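Long-range contacts in octenoyl-coa reductase/carboxylase (Streptomyces sp., PDB 4A0S), which reductively carboxylates 2-octenoyl-CoA with the help of NADPH, supplying an unusual extender unit for polyketide biosynthesis in the cinnabaramide pathway: residues 92-96 with 162-168; 59-64 with 102-106; 403-407 with 439-445. All coordinates share one frame; numbering follows the deposited sequence.

Contact 1 of 3, residues 92-96 with 162-168; sequences FLKQN and RAWGFET. With CO8 (octanoyl-coenzyme A), chain E.
Phe92 and Phe166 show how two aromatic side chains from distant segments can border one stretch of a bound coenzyme A ligand. Phe92 CG stands anti to its own carbonyl carbon (chi1 -50°), which carries the ring past Glu167, where Phe92 CB meets Glu167 CG at 3.6 Å, until Phe92 CE2 lies 3.7 Å from Phe166 CE2. The rings meet obliquely, their planes 40° apart. Both touch the pantetheine arm of octanoyl-CoA: Phe92 CZ is 3.6 Å from N8P of the ligand, and Phe166 CZ is 3.6 Å from C3P. With an alanine in place of Phe92, a gap is likely to open beside the arm, and Phe166 would lose the ring that now lies against it.

One helical turn on, Asn96 ND2 donates to Glu167 O (2.9 Å) on a lone pair in the carbonyl plane. The same amide stacks on the guanidinium of Arg162, which pairs with Glu160 at its NH1 end, and a water joins Arg162 NE to Phe92 O. Glu167 bends at chi2, so that OE1 takes the N-H of Ala163 at 2.7 Å. Polar bonds thus fix the loop against helix 89-97, while the aromatic rings offer the pantetheine arm an apolar surface.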
loop_
_atom_site.group_PDB
_atom_site.type_symbol
_atom_site.label_atom_id
_atom_site.label_comp_id
_atom_site.label_asym_id
_atom_site.label_seq_id
_atom_site.Cartn_x
_atom_site.Cartn_y
_atom_site.Cartn_z
ATOM N N PHE A 92 -16.906 -29.997 0.018
ATOM C CA PHE A 92 -15.958 -29.195 -0.768
ATOM C C PHE A 92 -15.537 -29.895 -2.039
ATOM O O PHE A 92 -15.440 -29.267 -3.101
ATOM C CB PHE A 92 -14.732 -28.803 0.055
ATOM C CG PHE A 92 -15.078 -28.207 1.390
ATOM C CD1 PHE A 92 -16.086 -27.250 1.501
ATOM C CD2 PHE A 92 -14.417 -28.626 2.532
ATOM C CE1 PHE A 92 -16.423 -26.713 2.745
ATOM C CE2 PHE A 92 -14.740 -28.091 3.792
ATOM C CZ PHE A 92 -15.742 -27.143 3.892
ATOM N N LEU A 93 -15.321 -31.200 -1.924
ATOM C CA LEU A 93 -14.921 -32.008 -3.052
ATOM C C LEU A 93 -16.017 -31.955 -4.099
ATOM O O LEU A 93 -15.742 -31.845 -5.293
ATOM C CB LEU A 93 -14.632 -33.443 -2.612
ATOM C CG LEU A 93 -13.459 -33.626 -1.640
ATOM C CD1 LEU A 93 -13.264 -35.099 -1.313
ATOM C CD2 LEU A 93 -12.169 -33.026 -2.189
ATOM N N LYS A 94 -17.264 -31.992 -3.642
ATOM C CA LYS A 94 -18.394 -31.938 -4.551
ATOM C C LYS A 94 -18.534 -30.563 -5.192
ATOM O O LYS A 94 -18.839 -30.459 -6.375
ATOM C CB LYS A 94 -19.673 -32.356 -3.829
ATOM C CG LYS A 94 -19.714 -33.845 -3.532
ATOM C CD LYS A 94 -21.049 -34.301 -2.962
ATOM C CE LYS A 94 -21.226 -35.818 -3.164
ATOM N NZ LYS A 94 -21.245 -36.262 -4.604
ATOM N N GLN A 95 -18.302 -29.515 -4.411
ATOM C CA GLN A 95 -18.320 -28.154 -4.926
ATOM C C GLN A 95 -17.216 -28.009 -5.971
ATOM O O GLN A 95 -17.420 -27.432 -7.027
ATOM C CB GLN A 95 -18.061 -27.143 -3.807
ATOM C CG GLN A 95 -19.241 -26.868 -2.874
ATOM C CD GLN A 95 -18.958 -25.713 -1.917
ATOM O OE1 GLN A 95 -18.042 -25.787 -1.081
ATOM N NE2 GLN A 95 -19.741 -24.633 -2.040
ATOM N N ASN A 96 -16.037 -28.509 -5.623
ATOM C CA ASN A 96 -14.894 -28.526 -6.510
ATOM C C ASN A 96 -15.304 -29.209 -7.825
ATOM O O ASN A 96 -15.211 -28.609 -8.900
ATOM C CB ASN A 96 -13.755 -29.275 -5.809
ATOM C CG ASN A 96 -12.450 -29.268 -6.589
ATOM O OD1 ASN A 96 -12.418 -29.035 -7.807
ATOM N ND2 ASN A 96 -11.353 -29.544 -5.878
ATOM N N ARG A 162 -8.464 -23.174 -3.678
ATOM C CA ARG A 162 -8.693 -24.273 -2.757
ATOM C C ARG A 162 -7.423 -24.652 -2.019
ATOM O O ARG A 162 -6.325 -24.283 -2.432
ATOM C CB ARG A 162 -9.276 -25.470 -3.493
ATOM C CG ARG A 162 -10.704 -25.226 -3.929
ATOM C CD ARG A 162 -11.332 -26.477 -4.589
ATOM N NE ARG A 162 -12.729 -26.188 -4.874
ATOM C CZ ARG A 162 -13.147 -25.435 -5.886
ATOM N NH1 ARG A 162 -12.274 -24.919 -6.746
ATOM N NH2 ARG A 162 -14.449 -25.203 -6.041
ATOM N N ALA A 163 -7.606 -25.341 -0.897
ATOM C CA ALA A 163 -6.519 -25.892 -0.110
ATOM C C ALA A 163 -6.371 -27.347 -0.499
ATOM O O ALA A 163 -7.257 -28.176 -0.266
ATOM C CB ALA A 163 -6.803 -25.771 1.381
ATOM N N TRP A 164 -5.241 -27.636 -1.116
ATOM C CA TRP A 164 -4.851 -28.979 -1.455
ATOM C C TRP A 164 -5.087 -29.961 -0.308
ATOM O O TRP A 164 -4.693 -29.691 0.832
ATOM C CB TRP A 164 -3.377 -28.951 -1.784
ATOM C CG TRP A 164 -2.906 -30.217 -2.303
ATOM C CD1 TRP A 164 -3.452 -30.930 -3.311
ATOM C CD2 TRP A 164 -1.738 -30.918 -1.885
ATOM N NE1 TRP A 164 -2.714 -32.063 -3.537
ATOM C CE2 TRP A 164 -1.651 -32.079 -2.672
ATOM C CE3 TRP A 164 -0.776 -30.694 -0.896
ATOM C CZ2 TRP A 164 -0.627 -33.014 -2.518
ATOM C CZ3 TRP A 164 0.250 -31.617 -0.745
ATOM C CH2 TRP A 164 0.319 -32.765 -1.562
ATOM N N GLY A 165 -5.744 -31.080 -0.614
ATOM C CA GLY A 165 -6.013 -32.112 0.387
ATOM C C GLY A 165 -7.096 -31.762 1.387
ATOM O O GLY A 165 -7.355 -32.532 2.302
ATOM N N PHE A 166 -7.722 -30.598 1.222
ATOM C CA PHE A 166 -8.824 -30.187 2.077
ATOM C C PHE A 166 -10.075 -29.892 1.251
ATOM O O PHE A 166 -11.078 -30.548 1.423
ATOM C CB PHE A 166 -8.434 -28.995 2.966
ATOM C CG PHE A 166 -9.509 -28.594 3.914
ATOM C CD1 PHE A 166 -9.793 -29.370 5.038
ATOM C CD2 PHE A 166 -10.271 -27.463 3.670
ATOM C CE1 PHE A 166 -10.810 -29.011 5.922
ATOM C CE2 PHE A 166 -11.294 -27.087 4.552
ATOM C CZ PHE A 166 -11.563 -27.874 5.683
ATOM N N GLU A 167 -10.002 -28.919 0.348
ATOM C CA GLU A 167 -11.052 -28.748 -0.665
ATOM C C GLU A 167 -10.687 -29.448 -1.964
ATOM O O GLU A 167 -11.419 -29.352 -2.950
ATOM C CB GLU A 167 -11.329 -27.268 -0.949
ATOM C CG GLU A 167 -11.994 -26.525 0.190
ATOM C CD GLU A 167 -11.043 -25.624 0.938
ATOM O OE1 GLU A 167 -9.909 -25.436 0.456
ATOM O OE2 GLU A 167 -11.438 -25.071 2.006
ATOM N N THR A 168 -9.543 -30.118 -1.986
ATOM C CA THR A 168 -9.193 -30.930 -3.132
ATOM C C THR A 168 -8.858 -32.312 -2.659
ATOM O O THR A 168 -8.489 -32.514 -1.511
ATOM C CB THR A 168 -7.985 -30.411 -3.959
ATOM O OG1 THR A 168 -6.758 -30.849 -3.380
ATOM C CG2 THR A 168 -8.010 -28.895 -4.111
HETATM N N1A CO8 E . -22.727 -32.315 6.130
HETATM C C2A CO8 E . -22.816 -32.081 4.820
HETATM N N3A CO8 E . -22.875 -30.842 4.343
HETATM C C4A CO8 E . -22.841 -29.796 5.199
HETATM C C5A CO8 E . -22.745 -29.995 6.570
HETATM C C6A CO8 E . -22.689 -31.306 7.035
HETATM N N6A CO8 E . -22.587 -31.550 8.345
HETATM N N7A CO8 E . -22.726 -28.799 7.161
HETATM C C8A CO8 E . -22.812 -27.878 6.199
HETATM N N9A CO8 E . -22.884 -28.485 5.004
HETATM C C1B CO8 E . -22.992 -27.869 3.653
HETATM C C2B CO8 E . -24.411 -27.354 3.392
HETATM O O2B CO8 E . -24.783 -27.610 2.019
HETATM C C3B CO8 E . -24.233 -25.859 3.643
HETATM O O3B CO8 E . -25.200 -25.109 2.924
HETATM P P3B CO8 E . -26.446 -24.549 3.793
HETATM O O7A CO8 E . -27.793 -25.031 3.014
HETATM O O8A CO8 E . -26.555 -25.382 5.209
HETATM O O9A CO8 E . -26.350 -23.095 4.030
HETATM C C4B CO8 E . -22.828 -25.582 3.122
HETATM O O4B CO8 E . -22.075 -26.737 3.520
HETATM C C5B CO8 E . -22.151 -24.430 3.873
HETATM O O5B CO8 E . -20.784 -24.307 3.428
HETATM P P1A CO8 E . -20.466 -23.679 1.946
HETATM O O1A CO8 E . -18.816 -23.688 1.798
HETATM O O2A CO8 E . -21.068 -24.441 0.806
HETATM O O3A CO8 E . -21.106 -22.163 1.953
HETATM P P2A CO8 E . -20.405 -20.745 2.391
HETATM O O4A CO8 E . -21.532 -19.887 3.128
HETATM O O5A CO8 E . -19.774 -19.993 1.257
HETATM O O6A CO8 E . -19.318 -21.101 3.558
HETATM C CBP CO8 E . -17.151 -21.043 4.720
HETATM C CCP CO8 E . -18.038 -20.440 3.605
HETATM C CDP CO8 E . -17.773 -20.593 6.053
HETATM C CEP CO8 E . -15.762 -20.416 4.591
HETATM C CAP CO8 E . -17.104 -22.602 4.578
HETATM O OAP CO8 E . -16.761 -23.051 3.227
HETATM C C9P CO8 E . -16.209 -23.312 5.631
HETATM O O9P CO8 E . -16.614 -23.417 6.795
HETATM N N8P CO8 E . -15.032 -23.817 5.194
HETATM C C7P CO8 E . -14.118 -24.601 6.078
HETATM C C6P CO8 E . -12.890 -23.818 6.622
HETATM C C5P CO8 E . -12.678 -24.199 8.108
HETATM O O5P CO8 E . -13.551 -23.945 8.934
HETATM N N4P CO8 E . -11.632 -24.931 8.483
HETATM C C3P CO8 E . -10.389 -25.235 7.782
HETATM C C2P CO8 E . -9.374 -24.442 8.619
HETATM S S1P CO8 E . -8.461 -23.220 7.605
HETATM C "C1'" CO8 E . -6.977 -24.096 7.451
HETATM O "O1'" CO8 E . -6.583 -24.918 8.298
HETATM C "C2'" CO8 E . -6.292 -23.817 6.287
HETATM C "C3'" CO8 E . -5.081 -24.389 5.970
HETATM C "C4'" CO8 E . -4.442 -24.014 4.782
HETATM C "C5'" CO8 E . -5.307 -23.304 3.754
HETATM C "C6'" CO8 E . -4.408 -23.166 2.505
HETATM C "C7'" CO8 E . -5.072 -22.254 1.512
HETATM C "C8'" CO8 E . -4.221 -22.255 0.239
HETATM O O HOH W 1 -14.568 -26.867 -3.148
#

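Contact 2 of 3, residues 59-64 with 102-106; sequences ELAPDE and WATRH
Arg105 grips Glu64 end-on, one nitrogen to each carboxylate oxygen, as in the textbook bidentate salt bridge. Its NH2 lies 2.5 Å from Glu64 OE2 in a nearly straight bond, and NH1 meets the syn lone pair of Glu64 OE1 at 2.6 Å; the two flat groups are almost coplanar. NH1 also donates to Glu59 O (2.6 Å), which it approaches nearly along the C=O axis.

Beside this bridge, the indole of Trp102 lies against Ala61 and Pro62 of the other segment. Ala61 CA stands 3.6 Å from the centroid of the six-membered ring, only 10° off its normal, while Pro62 CD covers the five-membered ring of the same face, a pair of CH-pi contacts. The carboxylate of Glu59 comes instead to the ring edge, with OE2 3.5 Å from CH2 of Trp102 and its plane steeply inclined to the indole.

Both segments belong to the GroES-like domain of the medium-chain dehydrogenase fold: residues 61-64 form a type I turn leading into strand 64-73. Residues 102-106 belong to a 3-10 segment that follows helix 89-97.

The second shell sets these groups in place. Arg105 bends at chi3 (-51°), turning its guanidinium back so that NE donates to Trp102 O at 2.7 Å; that bond, together with the salt bridge, holds the group flat, with Trp102 CE3 over one face. Glu64 OE1 is held a second time, by the N-H of Ala61 at 2.9 Å from above the carboxylate plane, which ties the acid to its own turn. Farther out, the indole N-H of Trp102 is bonded to Ile126 O of a neighbouring subunit, while Gly127 of that subunit packs on Pro62, placing the contact at a seam of the tetramer.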
loop_
_atom_site.group_PDB
_atom_site.type_symbol
_atom_site.label_atom_id
_atom_site.label_comp_id
_atom_site.label_asym_id
_atom_site.label_seq_id
_atom_site.Cartn_x
_atom_site.Cartn_y
_atom_site.Cartn_z
ATOM N N GLU A 59 -6.338 -39.776 -13.023
ATOM C CA GLU A 59 -5.714 -39.290 -14.224
ATOM C C GLU A 59 -5.197 -37.874 -13.972
ATOM O O GLU A 59 -5.852 -37.043 -13.313
ATOM C CB GLU A 59 -6.707 -39.326 -15.368
ATOM C CG GLU A 59 -6.195 -38.823 -16.701
ATOM C CD GLU A 59 -7.291 -38.770 -17.755
ATOM O OE1 GLU A 59 -8.488 -38.873 -17.397
ATOM O OE2 GLU A 59 -6.950 -38.620 -18.947
ATOM N N LEU A 60 -3.996 -37.633 -14.469
ATOM C CA LEU A 60 -3.338 -36.355 -14.293
ATOM C C LEU A 60 -3.866 -35.319 -15.292
ATOM O O LEU A 60 -3.923 -35.566 -16.483
ATOM C CB LEU A 60 -1.849 -36.569 -14.503
ATOM C CG LEU A 60 -0.866 -35.714 -13.730
ATOM C CD1 LEU A 60 -1.124 -35.814 -12.214
ATOM C CD2 LEU A 60 0.499 -36.206 -14.120
ATOM N N ALA A 61 -4.263 -34.162 -14.791
ATOM C CA ALA A 61 -4.709 -33.055 -15.641
ATOM C C ALA A 61 -3.489 -32.459 -16.309
ATOM O O ALA A 61 -2.379 -32.695 -15.864
ATOM C CB ALA A 61 -5.423 -32.001 -14.799
ATOM N N PRO A 62 -3.683 -31.666 -17.375
ATOM C CA PRO A 62 -2.484 -31.222 -18.087
ATOM C C PRO A 62 -1.615 -30.234 -17.310
ATOM O O PRO A 62 -0.433 -30.079 -17.625
ATOM C CB PRO A 62 -3.036 -30.561 -19.355
ATOM C CG PRO A 62 -4.468 -30.258 -19.035
ATOM C CD PRO A 62 -4.919 -31.308 -18.085
ATOM N N ASP A 63 -2.188 -29.585 -16.305
ATOM C CA ASP A 63 -1.460 -28.573 -15.554
ATOM C C ASP A 63 -1.022 -29.181 -14.217
ATOM O O ASP A 63 -0.565 -28.478 -13.323
ATOM C CB ASP A 63 -2.358 -27.378 -15.297
ATOM C CG ASP A 63 -3.549 -27.731 -14.423
ATOM O OD1 ASP A 63 -4.017 -28.901 -14.471
ATOM O OD2 ASP A 63 -4.017 -26.849 -13.666
ATOM N N GLU A 64 -1.151 -30.494 -14.100
ATOM C CA GLU A 64 -0.868 -31.145 -12.831
ATOM C C GLU A 64 0.399 -31.955 -12.849
ATOM O O GLU A 64 0.901 -32.327 -13.901
ATOM C CB GLU A 64 -2.017 -32.047 -12.435
ATOM C CG GLU A 64 -3.166 -31.311 -11.798
ATOM C CD GLU A 64 -4.393 -32.186 -11.671
ATOM O OE1 GLU A 64 -4.325 -33.382 -12.025
ATOM O OE2 GLU A 64 -5.445 -31.683 -11.228
ATOM N N TRP A 102 -11.756 -31.373 -15.576
ATOM C CA TRP A 102 -10.793 -32.063 -14.738
ATOM C C TRP A 102 -11.167 -32.063 -13.275
ATOM O O TRP A 102 -10.747 -32.953 -12.539
ATOM C CB TRP A 102 -9.414 -31.469 -14.937
ATOM C CG TRP A 102 -8.852 -31.838 -16.260
ATOM C CD1 TRP A 102 -8.765 -31.045 -17.367
ATOM C CD2 TRP A 102 -8.311 -33.117 -16.628
ATOM N NE1 TRP A 102 -8.185 -31.754 -18.408
ATOM C CE2 TRP A 102 -7.905 -33.028 -17.980
ATOM C CE3 TRP A 102 -8.133 -34.331 -15.946
ATOM C CZ2 TRP A 102 -7.321 -34.104 -18.663
ATOM C CZ3 TRP A 102 -7.543 -35.400 -16.622
ATOM C CH2 TRP A 102 -7.154 -35.276 -17.975
ATOM N N ALA A 103 -11.969 -31.086 -12.854
ATOM C CA ALA A 103 -12.323 -30.982 -11.434
ATOM C C ALA A 103 -13.150 -32.159 -10.937
ATOM O O ALA A 103 -13.126 -32.454 -9.747
ATOM C CB ALA A 103 -13.031 -29.670 -11.131
ATOM N N THR A 104 -13.865 -32.840 -11.834
ATOM C CA THR A 104 -14.805 -33.868 -11.360
ATOM C C THR A 104 -14.065 -35.001 -10.654
ATOM O O THR A 104 -14.628 -35.669 -9.816
ATOM C CB THR A 104 -15.744 -34.459 -12.462
ATOM O OG1 THR A 104 -15.022 -35.402 -13.249
ATOM C CG2 THR A 104 -16.317 -33.379 -13.347
ATOM N N ARG A 105 -12.792 -35.192 -10.988
ATOM C CA ARG A 105 -11.981 -36.231 -10.348
ATOM C C ARG A 105 -11.952 -36.114 -8.837
ATOM O O ARG A 105 -11.848 -37.124 -8.147
ATOM C CB ARG A 105 -10.546 -36.218 -10.862
ATOM C CG ARG A 105 -10.372 -36.607 -12.334
ATOM C CD ARG A 105 -8.975 -36.170 -12.742
ATOM N NE ARG A 105 -8.780 -34.766 -12.356
ATOM C CZ ARG A 105 -7.623 -34.204 -12.036
ATOM N NH1 ARG A 105 -6.493 -34.904 -12.051
ATOM N NH2 ARG A 105 -7.605 -32.925 -11.711
ATOM N N HIS A 106 -12.065 -34.887 -8.330
ATOM C CA HIS A 106 -11.988 -34.634 -6.899
ATOM C C HIS A 106 -13.127 -35.241 -6.110
ATOM O O HIS A 106 -12.985 -35.501 -4.916
ATOM C CB HIS A 106 -11.888 -33.138 -6.636
ATOM C CG HIS A 106 -10.603 -32.588 -7.107
ATOM N ND1 HIS A 106 -9.445 -32.724 -6.376
ATOM C CD2 HIS A 106 -10.252 -32.036 -8.287
ATOM C CE1 HIS A 106 -8.439 -32.219 -7.067
ATOM N NE2 HIS A 106 -8.903 -31.801 -8.230
#

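Contact 3 of 3, residues 403-407 with 439-445; sequences SRQVG and LRGLTAT. With NAP (NADP nicotinamide-adenine-dinucleotide phosphate), chain F.
Val406 and Leu442 pack obliquely where the C-terminal tail crosses the loop before strand 408-412, and the two methyls of the valine divide the work. CG1 lies anti to the valine carbonyl carbon (chi1 -61°) and faces the backbone of Thr443 and the methyl of Ala444, whereas CG2 rests 3.7 Å from Leu442 CB. Three residues before Leu442, Leu439 sends CD1 to within 3.4 Å of Gly407 CA, a spot where a CB could not be fitted without collision.

The backbones are joined by the N-H of Ala444, which reaches Arg404 O at 2.9 Å from well above the carbonyl plane, and by a water that accepts from Val406 N and donates to Leu442 O. Ala444 CB fills the corner by Ser403 O. At the surface, Arg404, bent at chi3 (64°), lays its guanidinium so that Thr445 CG2 sits over one face, 3.3 Å from NH1.

Gln405 points the other way, away from the tail, and its NE2 donates to O2A of the NADP diphosphate (2.9 Å) and more weakly to O1A. Ser403, whose OG is hydrogen-bonded to Lys257, is the C-prime residue of the Schellman motif ending helix 393-401. The contact thus lays the C-terminal tail on the loop that runs from the end of that helix into strand 408-412, while helix 255-263 backs Val406 and Leu439 through Ala260.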
loop_
_atom_site.group_PDB
_atom_site.type_symbol
_atom_site.label_atom_id
_atom_site.label_comp_id
_atom_site.label_asym_id
_atom_site.label_seq_id
_atom_site.Cartn_x
_atom_site.Cartn_y
_atom_site.Cartn_z
ATOM N N SER A 403 -3.459 -31.524 20.832
ATOM C CA SER A 403 -2.531 -30.450 21.147
ATOM C C SER A 403 -1.336 -30.954 21.959
ATOM O O SER A 403 -0.844 -30.266 22.855
ATOM C CB SER A 403 -3.267 -29.282 21.824
ATOM O OG SER A 403 -2.397 -28.189 22.113
ATOM N N ARG A 404 -0.850 -32.141 21.606
ATOM C CA ARG A 404 0.259 -32.752 22.315
ATOM C C ARG A 404 1.588 -32.444 21.655
ATOM O O ARG A 404 2.643 -32.837 22.156
ATOM C CB ARG A 404 0.064 -34.264 22.406
ATOM C CG ARG A 404 -1.019 -34.691 23.404
ATOM C CD ARG A 404 -1.202 -36.202 23.385
ATOM N NE ARG A 404 -0.009 -36.915 23.831
ATOM C CZ ARG A 404 0.367 -37.029 25.100
ATOM N NH1 ARG A 404 -0.346 -36.461 26.058
ATOM N NH2 ARG A 404 1.473 -37.698 25.414
ATOM N N GLN A 405 1.530 -31.750 20.519
ATOM C CA GLN A 405 2.719 -31.380 19.785
ATOM C C GLN A 405 3.083 -29.906 19.961
ATOM O O GLN A 405 2.266 -29.093 20.349
ATOM C CB GLN A 405 2.494 -31.656 18.303
ATOM C CG GLN A 405 1.963 -30.483 17.495
ATOM C CD GLN A 405 0.525 -30.087 17.819
ATOM O OE1 GLN A 405 -0.127 -30.659 18.692
ATOM N NE2 GLN A 405 0.027 -29.101 17.094
ATOM N N VAL A 406 4.333 -29.591 19.684
ATOM C CA VAL A 406 4.704 -28.231 19.395
ATOM C C VAL A 406 5.239 -28.277 17.977
ATOM O O VAL A 406 5.632 -29.353 17.489
ATOM C CB VAL A 406 5.740 -27.687 20.400
ATOM C CG1 VAL A 406 5.146 -27.718 21.790
ATOM C CG2 VAL A 406 7.057 -28.493 20.336
ATOM N N GLY A 407 5.225 -27.129 17.304
ATOM C CA GLY A 407 5.705 -27.068 15.954
ATOM C C GLY A 407 4.904 -27.981 15.062
ATOM O O GLY A 407 3.675 -27.995 15.107
ATOM N N LEU A 439 13.047 -27.685 17.358
ATOM C CA LEU A 439 11.987 -28.358 18.096
ATOM C C LEU A 439 12.156 -29.864 18.219
ATOM O O LEU A 439 11.249 -30.541 18.700
ATOM C CB LEU A 439 10.627 -28.027 17.483
ATOM C CG LEU A 439 10.249 -26.542 17.484
ATOM C CD1 LEU A 439 8.867 -26.380 16.903
ATOM C CD2 LEU A 439 10.331 -25.907 18.894
ATOM N N ARG A 440 13.315 -30.388 17.834
ATOM C CA ARG A 440 13.512 -31.831 17.847
ATOM C C ARG A 440 13.189 -32.382 19.237
ATOM O O ARG A 440 13.668 -31.857 20.247
ATOM C CB ARG A 440 14.950 -32.196 17.486
ATOM C CG ARG A 440 15.149 -33.682 17.311
ATOM C CD ARG A 440 16.588 -34.116 17.589
ATOM N NE ARG A 440 17.590 -33.276 16.922
ATOM C CZ ARG A 440 17.724 -33.128 15.603
ATOM N NH1 ARG A 440 16.900 -33.740 14.759
ATOM N NH2 ARG A 440 18.686 -32.348 15.125
ATOM N N GLY A 441 12.344 -33.406 19.275
ATOM C CA GLY A 441 12.076 -34.121 20.531
ATOM C C GLY A 441 11.158 -33.419 21.523
ATOM O O GLY A 441 10.793 -34.006 22.544
ATOM N N LEU A 442 10.777 -32.176 21.235
ATOM C CA LEU A 442 9.909 -31.413 22.140
ATOM C C LEU A 442 8.463 -31.776 21.937
ATOM O O LEU A 442 8.055 -32.083 20.831
ATOM C CB LEU A 442 10.073 -29.911 21.933
ATOM C CG LEU A 442 11.462 -29.330 22.220
ATOM C CD1 LEU A 442 11.354 -27.822 22.312
ATOM C CD2 LEU A 442 12.069 -29.919 23.486
ATOM N N THR A 443 7.702 -31.757 23.027
ATOM C CA THR A 443 6.281 -32.042 22.988
ATOM C C THR A 443 5.559 -31.028 23.856
ATOM O O THR A 443 6.197 -30.225 24.539
ATOM C CB THR A 443 5.963 -33.483 23.494
ATOM O OG1 THR A 443 6.281 -33.571 24.884
ATOM C CG2 THR A 443 6.753 -34.541 22.721
ATOM N N ALA A 444 4.231 -31.067 23.836
ATOM C CA ALA A 444 3.440 -30.135 24.619
ATOM C C ALA A 444 3.109 -30.681 26.006
ATOM O O ALA A 444 2.544 -29.949 26.837
ATOM C CB ALA A 444 2.154 -29.745 23.882
ATOM N N THR A 445 3.463 -31.944 26.267
ATOM C CA THR A 445 3.225 -32.541 27.588
ATOM C C THR A 445 4.519 -32.798 28.342
ATOM O O THR A 445 5.488 -33.303 27.766
ATOM C CB THR A 445 2.481 -33.861 27.467
ATOM O OG1 THR A 445 3.299 -34.780 26.724
ATOM C CG2 THR A 445 1.145 -33.642 26.739
HETATM P PA NAP F . -1.356 -26.265 15.846
HETATM O O1A NAP F . 0.063 -26.717 15.335
HETATM O O2A NAP F . -2.155 -27.284 16.603
HETATM O O5B NAP F . -1.106 -25.053 16.759
HETATM C C5B NAP F . -2.246 -24.368 17.238
HETATM C C4B NAP F . -1.831 -23.689 18.533
HETATM O O4B NAP F . -2.986 -22.962 18.973
HETATM C C3B NAP F . -1.462 -24.687 19.652
HETATM O O3B NAP F . -0.081 -24.508 19.888
HETATM C C2B NAP F . -2.180 -24.157 20.884
HETATM O O2B NAP F . -1.399 -23.191 21.586
HETATM C C1B NAP F . -3.369 -23.455 20.335
HETATM N N9A NAP F . -4.452 -24.455 20.157
HETATM C C8A NAP F . -4.365 -25.758 19.846
HETATM N N7A NAP F . -5.588 -26.295 19.742
HETATM C C5A NAP F . -6.439 -25.310 19.990
HETATM C C6A NAP F . -7.809 -25.267 20.054
HETATM N N6A NAP F . -8.519 -26.365 19.797
HETATM N N1A NAP F . -8.386 -24.109 20.335
HETATM C C2A NAP F . -7.673 -23.008 20.550
HETATM N N3A NAP F . -6.358 -23.009 20.526
HETATM C C4A NAP F . -5.730 -24.153 20.243
HETATM O O3 NAP F . -2.246 -25.733 14.626
HETATM P PN NAP F . -1.721 -24.664 13.545
HETATM O O1N NAP F . -1.180 -25.591 12.400
HETATM O O2N NAP F . -0.804 -23.611 14.111
HETATM O O5D NAP F . -3.146 -24.095 13.109
HETATM C C5D NAP F . -3.787 -23.265 14.072
HETATM C C4D NAP F . -5.072 -22.830 13.426
HETATM O O4D NAP F . -4.694 -22.140 12.184
HETATM C C3D NAP F . -5.956 -23.999 12.989
HETATM O O3D NAP F . -7.288 -23.532 13.286
HETATM C C2D NAP F . -5.726 -24.105 11.497
HETATM O O2D NAP F . -6.879 -24.652 10.815
HETATM C C1D NAP F . -5.632 -22.624 11.182
HETATM N N1N NAP F . -4.777 -22.507 10.025
HETATM C C2N NAP F . -5.238 -21.723 8.988
HETATM C C3N NAP F . -4.410 -21.617 7.907
HETATM C C7N NAP F . -4.913 -20.787 6.790
HETATM O O7N NAP F . -5.960 -20.139 6.877
HETATM N N7N NAP F . -4.157 -20.868 5.729
HETATM C C4N NAP F . -3.168 -22.256 7.841
HETATM C C5N NAP F . -2.688 -23.034 8.880
HETATM C C6N NAP F . -3.506 -23.153 9.992
HETATM P P2B NAP F . -1.878 -22.889 23.092
HETATM O O1X NAP F . -0.495 -22.176 23.575
HETATM O O2X NAP F . -3.092 -21.830 23.108
HETATM O O3X NAP F . -2.153 -24.279 23.615
HETATM O O HOH W 2 5.814 -32.328 19.184
#

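From the N terminus, the chain enters contact 2 at 59-64, just before strand 64-73, then opens contact 1 at 92-96 on helix 89-97. Contact 2 closes first, at 102-106, and contact 1 only at 162-168, beyond strands 117-124 and 136-139, so the two loops cross. They also touch, Asn96 O lying 3.3 Å from Ala103 CB, and together they fasten helix 89-97 and the 3-10 segment after it within the GroES-like domain. Contact 3 follows in series on the opposite side of the chain's centre, its centre about 29 Å from that of contact 1. It folds the C-terminal tail back onto the loop that carries NADP-binding Ser403 and Gln405, whereas contact 1 borders the acyl-CoA.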